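Aminotransferase (Neisseria meningitidis Z2491, PDB 3JTX) probably catalyses pyridoxal-phosphate-dependent transfer of an amino group, as in class I and II aminotransferases, with the cofactor bound covalently to a lysine. Local coordinates at residues V33-G38 / V373-V378. Residues are numbered along the deposited sequence; the frame is centred on the assembly and turned at random.
Sequences VPLHIG and VRIALV. With MES (2-(N-morpholino)-ethanesulfonic acid), chain C.
R374 reaches across to H36, and its NH2 donates to H36 O at 2.9 Å. The same nitrogen donates to sulfonate oxygen O2S of the MES molecule, which also takes a bond from G38 N at 3.1 Å. Position and neighbours are consistent with the arginine that holds the substrate alpha-carboxylate in class I and II (fold type I) aminotransferases. MES is probably from the crystallisation liquor, and its sulfonate may mimic that carboxylate. F14 N and Q131 NE2 are also hydrogen-bonded to MES.

The guanidinium is fixed from several directions. H36 O lies near its plane, although NH2 stands 41° out of the plane of that carbonyl. R374 NE donates to a water at 2.7 Å, and the water in turn donates to L35 O and, weakly, to R374 O. R374 NH1 is hydrogen-bonded to N179 OD1. CG of R374 is anti to the backbone N (chi1 -165°), and the chain bends at chi3 (66°), which brings the end of the side chain to the 33-38 segment.

The backbones are joined by A376 N, which donates to L35 O at 2.8 Å on a lone pair of the carbonyl. This bond ties the end of strand 372-376 to the 33-38 segment at L35. L35 and I375 lie side by side and point the same way, with L35 CD1 3.8 Å from I375 CG2. I351 of strand 351-352 and A387 of helix 381-394 also touch L35. A376 CB points toward the 33-38 segment and packs 3.4 Å from I37 O.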
loop_
_atom_site.group_PDB
_atom_site.type_symbol
_atom_site.label_atom_id
_atom_site.label_comp_id
_atom_site.label_asym_id
_atom_site.label_seq_id
_atom_site.Cartn_x
_atom_site.Cartn_y
_atom_site.Cartn_z
ATOM N N VAL A 33 -25.118 9.667 -19.211
ATOM C CA VAL A 33 -24.008 9.170 -20.030
ATOM C C VAL A 33 -22.686 9.618 -19.369
ATOM O O VAL A 33 -22.307 10.795 -19.457
ATOM C CB VAL A 33 -24.084 9.690 -21.482
ATOM C CG1 VAL A 33 -23.025 9.020 -22.345
ATOM C CG2 VAL A 33 -25.474 9.440 -22.106
ATOM N N PRO A 34 -22.007 8.690 -18.684
ATOM C CA PRO A 34 -20.858 9.090 -17.874
ATOM C C PRO A 34 -19.587 9.187 -18.701
ATOM O O PRO A 34 -18.893 8.185 -18.891
ATOM C CB PRO A 34 -20.759 7.969 -16.835
ATOM C CG PRO A 34 -21.222 6.761 -17.574
ATOM C CD PRO A 34 -22.364 7.272 -18.455
ATOM N N LEU A 35 -19.293 10.377 -19.214
ATOM C CA LEU A 35 -18.037 10.593 -19.955
ATOM C C LEU A 35 -17.031 11.393 -19.133
ATOM O O LEU A 35 -15.959 11.777 -19.632
ATOM C CB LEU A 35 -18.303 11.296 -21.281
ATOM C CG LEU A 35 -19.395 10.705 -22.189
ATOM C CD1 LEU A 35 -19.549 11.569 -23.413
ATOM C CD2 LEU A 35 -19.124 9.245 -22.590
ATOM N N HIS A 36 -17.368 11.614 -17.867
ATOM C CA HIS A 36 -16.592 12.467 -16.977
ATOM C C HIS A 36 -15.535 11.746 -16.129
ATOM O O HIS A 36 -14.701 12.413 -15.524
ATOM C CB HIS A 36 -17.529 13.246 -16.034
ATOM C CG HIS A 36 -18.357 12.374 -15.135
ATOM N ND1 HIS A 36 -19.052 11.271 -15.596
ATOM C CD2 HIS A 36 -18.628 12.462 -13.810
ATOM C CE1 HIS A 36 -19.693 10.709 -14.586
ATOM N NE2 HIS A 36 -19.465 11.419 -13.495
ATOM N N ILE A 37 -15.580 10.417 -16.059
ATOM C CA ILE A 37 -14.731 9.661 -15.118
ATOM C C ILE A 37 -13.522 9.040 -15.830
ATOM O O ILE A 37 -13.643 8.530 -16.915
ATOM C CB ILE A 37 -15.528 8.554 -14.364
ATOM C CG1 ILE A 37 -16.717 9.158 -13.613
ATOM C CG2 ILE A 37 -14.612 7.830 -13.331
ATOM C CD1 ILE A 37 -17.677 8.118 -12.970
ATOM N N GLY A 38 -12.348 9.112 -15.224
ATOM C CA GLY A 38 -11.117 8.672 -15.892
ATOM C C GLY A 38 -10.738 7.245 -15.520
ATOM O O GLY A 38 -9.656 7.014 -14.981
ATOM N N VAL A 373 -13.302 20.767 -21.962
ATOM C CA VAL A 373 -13.888 19.701 -21.164
ATOM C C VAL A 373 -13.182 18.394 -21.481
ATOM O O VAL A 373 -12.797 18.137 -22.633
ATOM C CB VAL A 373 -15.431 19.548 -21.379
ATOM C CG1 VAL A 373 -16.160 20.784 -20.909
ATOM C CG2 VAL A 373 -15.792 19.222 -22.867
ATOM N N ARG A 374 -12.984 17.573 -20.457
ATOM C CA ARG A 374 -12.491 16.234 -20.672
ATOM C C ARG A 374 -13.660 15.274 -20.937
ATOM O O ARG A 374 -14.614 15.206 -20.171
ATOM C CB ARG A 374 -11.644 15.743 -19.493
ATOM C CG ARG A 374 -10.840 14.511 -19.838
ATOM C CD ARG A 374 -10.207 13.907 -18.642
ATOM N NE ARG A 374 -11.163 13.363 -17.701
ATOM C CZ ARG A 374 -10.840 12.873 -16.505
ATOM N NH1 ARG A 374 -9.575 12.841 -16.111
ATOM N NH2 ARG A 374 -11.778 12.385 -15.705
ATOM N N ILE A 375 -13.564 14.540 -22.045
ATOM C CA ILE A 375 -14.507 13.480 -22.405
ATOM C C ILE A 375 -13.728 12.170 -22.464
ATOM O O ILE A 375 -12.710 12.097 -23.157
ATOM C CB ILE A 375 -15.125 13.757 -23.812
ATOM C CG1 ILE A 375 -15.940 15.042 -23.802
ATOM C CG2 ILE A 375 -16.002 12.624 -24.264
ATOM C CD1 ILE A 375 -16.260 15.607 -25.217
ATOM N N ALA A 376 -14.178 11.160 -21.718
ATOM C CA ALA A 376 -13.573 9.827 -21.720
ATOM C C ALA A 376 -14.422 8.905 -22.577
ATOM O O ALA A 376 -15.621 8.809 -22.355
ATOM C CB ALA A 376 -13.469 9.271 -20.271
ATOM N N LEU A 377 -13.808 8.231 -23.547
ATOM C CA LEU A 377 -14.515 7.281 -24.403
ATOM C C LEU A 377 -14.395 5.858 -23.837
ATOM O O LEU A 377 -13.806 4.961 -24.453
ATOM C CB LEU A 377 -13.987 7.361 -25.842
ATOM C CG LEU A 377 -14.162 8.716 -26.566
ATOM C CD1 LEU A 377 -13.776 8.603 -28.042
ATOM C CD2 LEU A 377 -15.568 9.284 -26.430
ATOM N N VAL A 378 -14.988 5.654 -22.667
ATOM C CA VAL A 378 -14.922 4.363 -21.971
ATOM C C VAL A 378 -16.200 3.528 -22.106
ATOM O O VAL A 378 -16.140 2.302 -22.061
ATOM C CB VAL A 378 -14.522 4.541 -20.482
ATOM C CG1 VAL A 378 -13.089 5.103 -20.397
ATOM C CG2 VAL A 378 -15.490 5.443 -19.731
HETATM O O1 MES C . -7.281 6.098 -9.959
HETATM C C2 MES C . -8.315 6.014 -8.954
HETATM C C3 MES C . -9.205 7.266 -8.791
HETATM N N4 MES C . -9.549 7.880 -10.083
HETATM C C5 MES C . -8.876 7.414 -11.293
HETATM C C6 MES C . -7.429 7.145 -10.924
HETATM C C7 MES C . -10.531 8.994 -10.058
HETATM C C8 MES C . -11.205 9.346 -11.403
HETATM S S MES C . -11.248 11.020 -11.698
HETATM O O1S MES C . -9.876 11.592 -11.771
HETATM O O2S MES C . -11.922 11.184 -13.011
HETATM O O3S MES C . -12.001 11.666 -10.592
HETATM O O HOH W 1 -13.676 12.827 -18.627
#